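Side-chain contacts in nucleoside-diphosphate-sugar pyrophosphorylase (Vibrio cholerae, PDB 4EVW), which probably transfers a nucleotidyl group to a sugar phosphate, making a nucleoside-diphosphate sugar and releasing pyrophosphate: residues G8-F13 with Q20-L25; F33-N38 with T239-Q244; T82-R85 with E89-T92; D142-A147 with V229-V234. The protein carries 1 engineered substitution. All coordinates share one frame; numbering follows the deposited sequence. Where two conformers were deposited one is given.

Contact 1: G8-F13 with Q20-L25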
loop_
_atom_site.group_PDB
_atom_site.type_symbol
_atom_site.label_atom_id
_atom_site.label_comp_id
_atom_site.label_asym_id
_atom_site.label_seq_id
_atom_site.Cartn_x
_atom_site.Cartn_y
_atom_site.Cartn_z
ATOM N N GLY A 8 10.711 -3.896 1.670
ATOM C CA GLY A 8 11.268 -4.567 0.509
ATOM C C GLY A 8 12.711 -4.215 0.202
ATOM O O GLY A 8 13.450 -3.729 1.057
HETATM N N MSE A 9 13.112 -4.469 -1.038
HETATM C CA MSE A 9 14.469 -4.199 -1.477
HETATM C C MSE A 9 14.425 -3.462 -2.812
HETATM O O MSE A 9 13.587 -3.756 -3.665
HETATM C CB MSE A 9 15.226 -5.524 -1.606
HETATM C CG MSE A 9 16.699 -5.398 -1.937
HETATM SE SE MSE A 9 17.621 -7.076 -1.686
HETATM C CE MSE A 9 18.115 -6.874 0.173
ATOM N N SER A 10 15.327 -2.501 -2.983
ATOM C CA SER A 10 15.397 -1.690 -4.196
ATOM C C SER A 10 16.312 -2.311 -5.253
ATOM O O SER A 10 17.157 -1.625 -5.819
ATOM C CB SER A 10 15.917 -0.294 -3.834
ATOM O OG SER A 10 15.273 0.196 -2.667
ATOM N N SER A 11 16.132 -3.597 -5.536
ATOM C CA SER A 11 16.987 -4.293 -6.499
ATOM C C SER A 11 17.140 -3.668 -7.883
ATOM O O SER A 11 18.258 -3.594 -8.398
ATOM C CB SER A 11 16.547 -5.753 -6.633
ATOM O OG SER A 11 16.896 -6.476 -5.463
ATOM N N ARG A 12 16.042 -3.234 -8.500
ATOM C CA ARG A 12 16.140 -2.615 -9.824
ATOM C C ARG A 12 16.930 -1.311 -9.758
ATOM O O ARG A 12 17.664 -0.968 -10.689
ATOM C CB ARG A 12 14.755 -2.333 -10.409
ATOM C CG ARG A 12 14.130 -3.488 -11.177
ATOM C CD ARG A 12 13.608 -2.991 -12.519
ATOM N NE ARG A 12 12.277 -3.500 -12.826
ATOM C CZ ARG A 12 11.578 -3.157 -13.905
ATOM N NH1 ARG A 12 12.086 -2.305 -14.785
ATOM N NH2 ARG A 12 10.368 -3.663 -14.102
ATOM N N PHE A 13 16.770 -0.579 -8.661
ATOM C CA PHE A 13 17.493 0.674 -8.488
ATOM C C PHE A 13 18.966 0.385 -8.216
ATOM O O PHE A 13 19.836 1.127 -8.666
ATOM C CB PHE A 13 16.866 1.499 -7.363
ATOM C CG PHE A 13 15.620 2.237 -7.787
ATOM C CD1 PHE A 13 15.684 3.566 -8.202
ATOM C CD2 PHE A 13 14.390 1.589 -7.810
ATOM C CE1 PHE A 13 14.541 4.240 -8.632
ATOM C CE2 PHE A 13 13.239 2.255 -8.243
ATOM C CZ PHE A 13 13.317 3.581 -8.653
ATOM N N GLN A 20 21.680 3.934 -2.544
ATOM C CA GLN A 20 20.744 4.207 -1.452
ATOM C C GLN A 20 19.399 3.548 -1.746
ATOM O O GLN A 20 19.042 3.361 -2.904
ATOM C CB GLN A 20 20.481 5.714 -1.330
ATOM C CG GLN A 20 21.641 6.567 -0.886
ATOM C CD GLN A 20 21.228 8.018 -0.741
ATOM O OE1 GLN A 20 21.101 8.743 -1.730
ATOM N NE2 GLN A 20 20.990 8.445 0.494
ATOM N N PRO A 21 18.643 3.170 -0.701
ATOM C CA PRO A 21 17.345 2.563 -1.010
ATOM C C PRO A 21 16.496 3.626 -1.714
ATOM O O PRO A 21 16.623 4.821 -1.439
ATOM C CB PRO A 21 16.803 2.147 0.363
ATOM C CG PRO A 21 17.627 2.929 1.350
ATOM C CD PRO A 21 18.983 2.992 0.718
ATOM N N LYS A 22 15.648 3.183 -2.632
ATOM C CA LYS A 22 14.822 4.082 -3.425
ATOM C C LYS A 22 14.076 5.186 -2.680
ATOM O O LYS A 22 14.021 6.315 -3.162
ATOM C CB LYS A 22 13.861 3.241 -4.272
ATOM C CG LYS A 22 12.431 3.728 -4.351
ATOM C CD LYS A 22 11.563 2.683 -5.044
ATOM C CE LYS A 22 11.699 1.315 -4.372
ATOM N NZ LYS A 22 11.269 1.336 -2.945
ATOM N N TYR A 23 13.525 4.886 -1.508
ATOM C CA TYR A 23 12.785 5.912 -0.779
ATOM C C TYR A 23 13.649 7.062 -0.255
ATOM O O TYR A 23 13.122 8.096 0.166
ATOM C CB TYR A 23 11.964 5.292 0.361
ATOM C CG TYR A 23 12.692 4.269 1.197
ATOM C CD1 TYR A 23 12.480 2.903 1.002
ATOM C CD2 TYR A 23 13.589 4.664 2.185
ATOM C CE1 TYR A 23 13.145 1.954 1.774
ATOM C CE2 TYR A 23 14.263 3.723 2.964
ATOM C CZ TYR A 23 14.037 2.373 2.752
ATOM O OH TYR A 23 14.704 1.441 3.516
HETATM N N MSE A 24 14.971 6.893 -0.291
HETATM C CA MSE A 24 15.880 7.949 0.157
HETATM C C MSE A 24 16.390 8.785 -1.012
HETATM O O MSE A 24 17.092 9.779 -0.810
HETATM C CB MSE A 24 17.077 7.362 0.914
HETATM C CG MSE A 24 16.719 6.728 2.244
HETATM SE SE MSE A 24 18.291 6.197 3.256
HETATM C CE MSE A 24 17.420 5.352 4.763
ATOM N N LEU A 25 16.053 8.382 -2.234
ATOM C CA LEU A 25 16.489 9.139 -3.401
ATOM C C LEU A 25 15.773 10.485 -3.386
ATOM O O LEU A 25 14.666 10.597 -2.857
ATOM C CB LEU A 25 16.186 8.367 -4.690
ATOM C CG LEU A 25 16.946 7.034 -4.771
ATOM C CD1 LEU A 25 16.716 6.384 -6.123
ATOM C CD2 LEU A 25 18.438 7.286 -4.545
#
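Lys22 lies over the Phe13 ring and shows how a lysine can pack with its aliphatic part while its amine turns elsewhere. CB sits almost on the ring normal, 4.0 Å from the centroid of Phe13 and 13° off that normal, a CH-pi contact over one face. Further along, Lys22 CD reaches the rim of the ring at Phe13 CE2, 3.6 Å away. Two successive bends, at chi3 and chi4, then fold the chain back from the phenyl group, bringing CE and NZ to the Ser10 side; NZ forms a long, weak ion pair with Asp115. The loop before helix 11-15 and the Pro21-Lys22 pair match the N-terminal signature of sugar nucleotidyltransferases, in which a glycine-containing loop and a Pro-Lys pair border the nucleotide site; a like role here is probable. Between the two segments, the backbone N-H of Lys22 points nearly straight at Ser10 OG (3.0 Å from Lys22 N to Ser10 OG, 167°), a side-chain oxygen gripping the neighbouring loop. The same hydroxyl rests 3.6 Å from Pro21 CA. Leu25 approaches Phe13 obliquely, its CD1 lying 3.7 Å from Phe13 CD1, while Tyr238 of helix 235-243 touches both Phe13 and Leu25.

Contact 2: F33-N38 with T239-Q244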
loop_
_atom_site.group_PDB
_atom_site.type_symbol
_atom_site.label_atom_id
_atom_site.label_comp_id
_atom_site.label_asym_id
_atom_site.label_seq_id
_atom_site.Cartn_x
_atom_site.Cartn_y
_atom_site.Cartn_z
ATOM N N PHE A 33 10.389 9.343 -0.316
ATOM C CA PHE A 33 9.599 9.010 0.871
ATOM C C PHE A 33 8.648 10.166 1.162
ATOM O O PHE A 33 7.454 9.966 1.388
ATOM C CB PHE A 33 10.505 8.801 2.087
ATOM C CG PHE A 33 9.755 8.663 3.388
ATOM C CD1 PHE A 33 9.161 7.458 3.747
ATOM C CD2 PHE A 33 9.648 9.746 4.256
ATOM C CE1 PHE A 33 8.474 7.335 4.954
ATOM C CE2 PHE A 33 8.961 9.630 5.463
ATOM C CZ PHE A 33 8.374 8.421 5.813
ATOM N N GLU A 34 9.188 11.381 1.148
ATOM C CA GLU A 34 8.393 12.576 1.416
ATOM C C GLU A 34 7.339 12.828 0.343
ATOM O O GLU A 34 6.206 13.202 0.653
ATOM C CB GLU A 34 9.311 13.791 1.551
ATOM C CG GLU A 34 10.179 13.764 2.803
ATOM C CD GLU A 34 11.349 14.727 2.710
ATOM O OE1 GLU A 34 12.388 14.352 2.126
ATOM O OE2 GLU A 34 11.219 15.865 3.208
ATOM N N HIS A 35 7.713 12.642 -0.921
ATOM C CA HIS A 35 6.766 12.829 -2.017
ATOM C C HIS A 35 5.568 11.904 -1.831
ATOM O O HIS A 35 4.423 12.297 -2.053
ATOM C CB HIS A 35 7.412 12.498 -3.361
ATOM C CG HIS A 35 8.281 13.587 -3.905
ATOM N ND1 HIS A 35 7.785 14.813 -4.289
ATOM C CD2 HIS A 35 9.609 13.620 -4.164
ATOM C CE1 HIS A 35 8.769 15.556 -4.763
ATOM N NE2 HIS A 35 9.886 14.854 -4.699
ATOM N N SER A 36 5.837 10.668 -1.431
ATOM C CA SER A 36 4.762 9.705 -1.243
ATOM C C SER A 36 3.914 9.969 -0.004
ATOM O O SER A 36 2.687 9.996 -0.088
ATOM C CB SER A 36 5.321 8.280 -1.184
ATOM O OG SER A 36 4.288 7.356 -0.880
ATOM N N VAL A 37 4.556 10.173 1.141
ATOM C CA VAL A 37 3.810 10.409 2.370
ATOM C C VAL A 37 3.050 11.731 2.336
ATOM O O VAL A 37 1.986 11.850 2.942
ATOM C CB VAL A 37 4.742 10.359 3.605
ATOM C CG1 VAL A 37 3.952 10.626 4.881
ATOM C CG2 VAL A 37 5.397 8.988 3.683
ATOM N N ASN A 38 3.579 12.719 1.618
ATOM C CA ASN A 38 2.894 14.004 1.526
ATOM C C ASN A 38 1.538 13.888 0.845
ATOM O O ASN A 38 0.721 14.811 0.912
ATOM C CB ASN A 38 3.758 15.041 0.809
ATOM C CG ASN A 38 4.561 15.871 1.781
ATOM O OD1 ASN A 38 4.125 16.100 2.908
ATOM N ND2 ASN A 38 5.730 16.338 1.354
ATOM N N THR A 239 13.510 8.534 -13.341
ATOM C CA THR A 239 14.163 9.420 -14.298
ATOM C C THR A 239 13.117 10.356 -14.900
ATOM O O THR A 239 13.345 11.561 -15.012
ATOM C CB THR A 239 14.839 8.613 -15.429
ATOM O OG1 THR A 239 15.906 7.829 -14.881
ATOM C CG2 THR A 239 15.399 9.541 -16.499
ATOM N N ASP A 240 11.968 9.799 -15.273
ATOM C CA ASP A 240 10.891 10.597 -15.852
ATOM C C ASP A 240 10.391 11.641 -14.861
ATOM O O ASP A 240 10.099 12.774 -15.240
ATOM C CB ASP A 240 9.720 9.707 -16.285
ATOM C CG ASP A 240 10.082 8.774 -17.425
ATOM O OD1 ASP A 240 10.979 9.127 -18.219
ATOM O OD2 ASP A 240 9.459 7.696 -17.536
ATOM N N PHE A 241 10.287 11.257 -13.591
ATOM C CA PHE A 241 9.825 12.180 -12.558
ATOM C C PHE A 241 10.836 13.304 -12.384
ATOM O O PHE A 241 10.473 14.442 -12.086
ATOM C CB PHE A 241 9.635 11.442 -11.230
ATOM C CG PHE A 241 9.086 12.306 -10.129
ATOM C CD1 PHE A 241 7.861 12.952 -10.274
ATOM C CD2 PHE A 241 9.791 12.461 -8.937
ATOM C CE1 PHE A 241 7.346 13.742 -9.247
ATOM C CE2 PHE A 241 9.284 13.248 -7.904
ATOM C CZ PHE A 241 8.058 13.890 -8.060
ATOM N N LEU A 242 12.111 12.976 -12.574
ATOM C CA LEU A 242 13.185 13.955 -12.448
ATOM C C LEU A 242 13.092 15.030 -13.539
ATOM O O LEU A 242 13.491 16.175 -13.324
ATOM C CB LEU A 242 14.540 13.242 -12.520
ATOM C CG LEU A 242 15.494 13.335 -11.321
ATOM C CD1 LEU A 242 14.739 13.685 -10.053
ATOM C CD2 LEU A 242 16.227 12.012 -11.167
ATOM N N ARG A 243 12.561 14.664 -14.704
ATOM C CA ARG A 243 12.426 15.614 -15.808
ATOM C C ARG A 243 11.174 16.481 -15.685
ATOM O O ARG A 243 11.138 17.600 -16.193
ATOM C CB ARG A 243 12.378 14.885 -17.153
ATOM C CG ARG A 243 13.607 14.061 -17.493
ATOM C CD ARG A 243 13.548 13.628 -18.951
ATOM N NE ARG A 243 12.220 13.139 -19.313
ATOM C CZ ARG A 243 11.884 11.856 -19.405
ATOM N NH1 ARG A 243 12.785 10.910 -19.167
ATOM N NH2 ARG A 243 10.643 11.518 -19.730
ATOM N N GLN A 244 10.149 15.962 -15.018
ATOM C CA GLN A 244 8.898 16.694 -14.851
ATOM C C GLN A 244 9.080 18.005 -14.088
ATOM O O GLN A 244 8.393 18.184 -13.061
ATOM C CB GLN A 244 7.868 15.809 -14.144
ATOM C CG GLN A 244 7.445 14.606 -14.969
ATOM C CD GLN A 244 6.981 15.002 -16.356
ATOM O OE1 GLN A 244 6.065 15.812 -16.507
ATOM N NE2 GLN A 244 7.610 14.436 -17.377
#
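A T-shaped aromatic pair, Phe241 edge-on to the face of His35, joins helix 32-37 to the C-terminal helix 235-243, two elements some two hundred residues apart in the chain. It illustrates how a pair of rings can span the gap between helices whose backbones stay well apart, since the nearest CA atoms, those of His35 and Phe241, are 11.0 Å from each other. The side chains reach out from opposite directions. Phe241 holds CG trans to its own backbone N (chi1 -177°), which sends the phenyl group out from its helix toward the imidazole. The two ring planes stand at 89° and their centroids are 4.9 Å apart, close to a perpendicular meeting. The leading edge of the phenyl is the CE2-CZ bond: Phe241 CE2 comes within 3.6 Å of His35 NE2, and Phe241 CZ lies 3.8 Å from His35 CE1, so the edge spans the imidazole face toward its outer rim. Phe117 meets both rings, and His28 adds another edge-to-face partner for Phe241, making a small aromatic cluster at the surface. His35 NE2 also hydrogen-bonds to the carbonyl oxygen of Ala27 in strand 26-27, which probably limits rotation of the imidazole.

Contact 3: T82-R85 with E89-T92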
loop_
_atom_site.group_PDB
_atom_site.type_symbol
_atom_site.label_atom_id
_atom_site.label_comp_id
_atom_site.label_asym_id
_atom_site.label_seq_id
_atom_site.Cartn_x
_atom_site.Cartn_y
_atom_site.Cartn_z
ATOM N N THR A 82 13.881 -9.435 9.017
ATOM C CA THR A 82 14.060 -10.386 7.922
ATOM C C THR A 82 13.270 -9.864 6.734
ATOM O O THR A 82 12.363 -9.049 6.895
ATOM C CB THR A 82 13.515 -11.805 8.249
ATOM O OG1 THR A 82 12.086 -11.799 8.177
ATOM C CG2 THR A 82 13.946 -12.250 9.635
ATOM N N GLU A 83 13.625 -10.319 5.539
ATOM C CA GLU A 83 12.901 -9.918 4.344
ATOM C C GLU A 83 11.562 -10.643 4.441
ATOM O O GLU A 83 11.477 -11.691 5.084
ATOM C CB GLU A 83 13.632 -10.396 3.089
ATOM C CG GLU A 83 15.027 -9.840 2.902
ATOM C CD GLU A 83 15.737 -10.467 1.716
ATOM O OE1 GLU A 83 15.047 -10.856 0.749
ATOM O OE2 GLU A 83 16.983 -10.559 1.743
ATOM N N THR A 84 10.524 -10.096 3.820
ATOM C CA THR A 84 9.222 -10.755 3.839
ATOM C C THR A 84 8.914 -11.275 2.440
ATOM O O THR A 84 9.655 -11.014 1.496
ATOM C CB THR A 84 8.087 -9.803 4.254
ATOM O OG1 THR A 84 7.885 -8.831 3.223
ATOM C CG2 THR A 84 8.428 -9.099 5.570
ATOM N N ARG A 85 7.809 -12.001 2.315
ATOM C CA ARG A 85 7.407 -12.568 1.038
ATOM C C ARG A 85 6.585 -11.582 0.210
ATOM O O ARG A 85 6.144 -11.905 -0.890
ATOM C CB ARG A 85 6.601 -13.848 1.276
ATOM C CG ARG A 85 7.339 -14.905 2.102
ATOM C CD ARG A 85 6.461 -16.126 2.363
ATOM N NE ARG A 85 5.797 -16.084 3.664
ATOM C CZ ARG A 85 4.789 -16.880 4.017
ATOM N NH1 ARG A 85 4.318 -17.781 3.164
ATOM N NH2 ARG A 85 4.261 -16.786 5.230
ATOM N N GLU A 89 2.552 -9.680 3.790
ATOM C CA GLU A 89 3.198 -10.203 4.985
ATOM C C GLU A 89 3.810 -9.045 5.775
ATOM O O GLU A 89 3.762 -9.026 7.002
ATOM C CB GLU A 89 4.290 -11.230 4.638
ATOM C CG GLU A 89 4.955 -11.796 5.891
ATOM C CD GLU A 89 5.938 -12.927 5.613
ATOM O OE1 GLU A 89 6.621 -12.902 4.568
ATOM O OE2 GLU A 89 6.038 -13.832 6.466
ATOM N N THR A 90 4.387 -8.079 5.067
ATOM C CA THR A 90 4.986 -6.923 5.728
ATOM C C THR A 90 3.947 -6.238 6.609
ATOM O O THR A 90 4.210 -5.930 7.775
ATOM C CB THR A 90 5.523 -5.923 4.695
ATOM O OG1 THR A 90 6.527 -6.570 3.898
ATOM C CG2 THR A 90 6.129 -4.701 5.390
ATOM N N VAL A 91 2.762 -6.004 6.053
ATOM C CA VAL A 91 1.688 -5.367 6.805
ATOM C C VAL A 91 1.308 -6.192 8.035
ATOM O O VAL A 91 1.201 -5.656 9.140
ATOM C CB VAL A 91 0.452 -5.158 5.910
ATOM C CG1 VAL A 91 -0.756 -4.775 6.762
ATOM C CG2 VAL A 91 0.749 -4.055 4.873
ATOM N N THR A 92 1.114 -7.497 7.856
ATOM C CA THR A 92 0.755 -8.353 8.989
ATOM C C THR A 92 1.825 -8.329 10.087
ATOM O O THR A 92 1.507 -8.202 11.271
ATOM C CB THR A 92 0.518 -9.811 8.527
ATOM O OG1 THR A 92 -0.628 -9.850 7.664
ATOM C CG2 THR A 92 0.279 -10.726 9.724
#
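The guanidinium of Arg85 presents an edge to the carboxylate of Glu89, whose OE2 lies in the guanidinium plane, but the two flat groups are turned 73° apart and do not form a coplanar, two-bonded pair. What links them is a weak salt bridge, 3.4 Å from Arg85 NE to Glu89 OE1. The stronger grip is on the main chain: Arg85 N donates to Glu89 OE1 at 2.7 Å with an angle of 160°, meeting the oxygen almost along its C-O axis. Glu89 can reach back because its chain is extended, with CG opposite the backbone N (chi1 -179°). Arg85 lies in the loop between strand 75-80 and helix 87-100, Glu89 in the first turn of that helix, a case of a side chain fastening the loop that precedes its own helix. Beside it, the Thr84 and Thr90 side chains cross at about a right angle, their OG1 atoms 2.7 Å apart in a hydrogen bond that either may donate. Each of these hydroxyls also bonds to Gly86 O. With Gly86 O only accepting, two hydroxyl protons cannot fill all three bonds at once, so they probably alternate, while Glu89's negative charge, near the helix N-terminus, would probably be stabilised by the helix dipole.

Contact 4: D142-A147 with V229-V234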
loop_
_atom_site.group_PDB
_atom_site.type_symbol
_atom_site.label_atom_id
_atom_site.label_comp_id
_atom_site.label_asym_id
_atom_site.label_seq_id
_atom_site.Cartn_x
_atom_site.Cartn_y
_atom_site.Cartn_z
ATOM N N ASP A 142 -0.829 -5.264 -18.683
ATOM C CA ASP A 142 -1.222 -6.365 -17.816
ATOM C C ASP A 142 -0.466 -6.479 -16.504
ATOM O O ASP A 142 -0.777 -7.348 -15.687
ATOM C CB ASP A 142 -1.071 -7.686 -18.567
ATOM C CG ASP A 142 -2.068 -7.829 -19.689
ATOM O OD1 ASP A 142 -3.074 -7.087 -19.680
ATOM O OD2 ASP A 142 -1.859 -8.690 -20.571
ATOM N N ASN A 143 0.516 -5.613 -16.289
ATOM C CA ASN A 143 1.303 -5.692 -15.070
ATOM C C ASN A 143 0.776 -4.859 -13.907
ATOM O O ASN A 143 1.471 -3.994 -13.374
ATOM C CB ASN A 143 2.751 -5.317 -15.368
ATOM C CG ASN A 143 3.670 -5.628 -14.213
ATOM O OD1 ASN A 143 3.330 -6.421 -13.334
ATOM N ND2 ASN A 143 4.848 -5.017 -14.211
ATOM N N TRP A 144 -0.457 -5.144 -13.510
ATOM C CA TRP A 144 -1.089 -4.449 -12.400
ATOM C C TRP A 144 -1.940 -5.454 -11.651
ATOM O O TRP A 144 -2.088 -6.596 -12.080
ATOM C CB TRP A 144 -2.037 -3.353 -12.901
ATOM C CG TRP A 144 -1.466 -2.386 -13.878
ATOM C CD1 TRP A 144 -1.525 -2.458 -15.242
ATOM C CD2 TRP A 144 -0.765 -1.182 -13.568
ATOM N NE1 TRP A 144 -0.908 -1.365 -15.799
ATOM C CE2 TRP A 144 -0.431 -0.565 -14.795
ATOM C CE3 TRP A 144 -0.387 -0.558 -12.370
ATOM C CZ2 TRP A 144 0.266 0.645 -14.858
ATOM C CZ3 TRP A 144 0.305 0.644 -12.432
ATOM C CH2 TRP A 144 0.625 1.234 -13.669
ATOM N N SER A 145 -2.483 -5.031 -10.518
ATOM C CA SER A 145 -3.414 -5.871 -9.787
ATOM C C SER A 145 -4.724 -5.268 -10.274
ATOM O O SER A 145 -4.843 -4.050 -10.398
ATOM C CB SER A 145 -3.266 -5.730 -8.267
ATOM O OG SER A 145 -2.588 -4.543 -7.907
ATOM N N PHE A 146 -5.686 -6.125 -10.580
ATOM C CA PHE A 146 -6.965 -5.684 -11.119
ATOM C C PHE A 146 -8.146 -5.923 -10.196
ATOM O O PHE A 146 -8.135 -6.849 -9.392
ATOM C CB PHE A 146 -7.243 -6.422 -12.429
ATOM C CG PHE A 146 -6.213 -6.186 -13.489
ATOM C CD1 PHE A 146 -5.039 -6.933 -13.532
ATOM C CD2 PHE A 146 -6.416 -5.199 -14.443
ATOM C CE1 PHE A 146 -4.080 -6.695 -14.522
ATOM C CE2 PHE A 146 -5.468 -4.954 -15.432
ATOM C CZ PHE A 146 -4.299 -5.702 -15.472
ATOM N N ALA A 147 -9.166 -5.081 -10.323
ATOM C CA ALA A 147 -10.390 -5.242 -9.548
ATOM C C ALA A 147 -11.497 -5.382 -10.594
ATOM O O ALA A 147 -11.584 -4.576 -11.524
ATOM C CB ALA A 147 -10.641 -4.027 -8.662
ATOM N N VAL A 229 -2.462 10.244 -10.046
ATOM C CA VAL A 229 -1.507 9.288 -9.502
ATOM C C VAL A 229 -0.201 9.320 -10.293
ATOM O O VAL A 229 -0.202 9.394 -11.524
ATOM C CB VAL A 229 -2.092 7.842 -9.491
ATOM C CG1 VAL A 229 -2.402 7.373 -10.907
ATOM C CG2 VAL A 229 -1.112 6.888 -8.811
ATOM N N ILE A 230 0.917 9.313 -9.574
ATOM C CA ILE A 230 2.234 9.322 -10.205
ATOM C C ILE A 230 2.985 8.111 -9.680
ATOM O O ILE A 230 3.106 7.928 -8.470
ATOM C CB ILE A 230 3.026 10.595 -9.845
ATOM C CG1 ILE A 230 2.305 11.824 -10.405
ATOM C CG2 ILE A 230 4.451 10.503 -10.404
ATOM C CD1 ILE A 230 2.673 13.116 -9.715
ATOM N N PHE A 231 3.465 7.274 -10.587
ATOM C CA PHE A 231 4.207 6.086 -10.188
ATOM C C PHE A 231 5.697 6.356 -10.314
ATOM O O PHE A 231 6.155 6.923 -11.306
ATOM C CB PHE A 231 3.809 4.899 -11.059
ATOM C CG PHE A 231 2.362 4.519 -10.934
ATOM C CD1 PHE A 231 1.878 3.949 -9.762
ATOM C CD2 PHE A 231 1.482 4.742 -11.985
ATOM C CE1 PHE A 231 0.532 3.606 -9.641
ATOM C CE2 PHE A 231 0.138 4.405 -11.876
ATOM C CZ PHE A 231 -0.339 3.835 -10.702
ATOM N N CYS A 232 6.445 5.944 -9.300
ATOM C CA CYS A 232 7.883 6.154 -9.271
ATOM C C CYS A 232 8.501 4.909 -8.634
ATOM O O CYS A 232 9.273 5.006 -7.682
ATOM C CB CYS A 232 8.176 7.394 -8.426
ATOM S SG CYS A 232 9.755 8.180 -8.756
ATOM N N GLY A 233 8.152 3.744 -9.174
ATOM C CA GLY A 233 8.633 2.491 -8.619
ATOM C C GLY A 233 9.754 1.760 -9.338
ATOM O O GLY A 233 10.274 0.776 -8.813
ATOM N N VAL A 234 10.102 2.210 -10.538
ATOM C CA VAL A 234 11.199 1.604 -11.289
ATOM C C VAL A 234 12.118 2.748 -11.715
ATOM O O VAL A 234 11.685 3.899 -11.809
ATOM C CB VAL A 234 10.694 0.808 -12.523
ATOM C CG1 VAL A 234 9.784 -0.328 -12.065
ATOM C CG2 VAL A 234 9.965 1.721 -13.489
#
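Trp144 and Phe231 meet at their outermost atoms, and following the indole outward shows how one large side chain can serve several neighbours in turn. At its root, Trp144 CB lies 4.1 Å above the plane of the Phe146 ring, offset toward the rim. From there CG stands opposite the carbonyl carbon (chi1 -52°), and the ring system runs out toward strand 230-231. The pyrrole nitrogen NE1 hydrogen-bonds to Gly140 O, which ties the polar part of the indole to its own loop. Only the far end of the benzo ring crosses to the other segment: Trp144 CZ3 is 3.7 Å from Phe231 CZ, and Trp144 CH2 is likewise 3.7 Å from Phe231 CE2. These two atoms come over one face of the phenyl ring, displaced toward its rim, with the planes inclined at 51° and the centroids of the Trp144 six-membered ring and the Phe231 ring 5.1 Å apart. On the opposite face of Phe231, Val229 CG2 stands 3.6 Å above the plane, so the phenyl is held between a methyl group and the indole. Phe137, from strand 132-138 of the large sheet, touches both rings, edge-to-face with Trp144. Strand 230-231 itself pairs antiparallel with strand 116-117, so the contact joins that two-stranded sheet to the loop ahead of strand 146-149. Between the segments the chemistry is wholly apolar, dispersion between carbon surfaces; the NE1 bond and flanking side chains probably fix the indole's orientation.

Contact 1 is the most buried of the four, contact 3 is partly buried, and contacts 2 and 4 lie at the surface. Polar bonds to backbone N-H groups mark contacts 1 and 3, each between parts close in sequence, whereas contacts 2 and 4 join distant parts through aromatic rings alone. The chain end ties three of them together: strand 230-231 of contact 4 leads into helix 235-243 of contact 2, Phe241 CB packing 4.1 Å from Cys232 SG, and Phe13 of contact 1 rests on Gly233 and Val234. Contacts 1 and 2 also adjoin through Tyr23 O and Phe33 N. Contact 3 stands apart, without touching contacts 2 or 4.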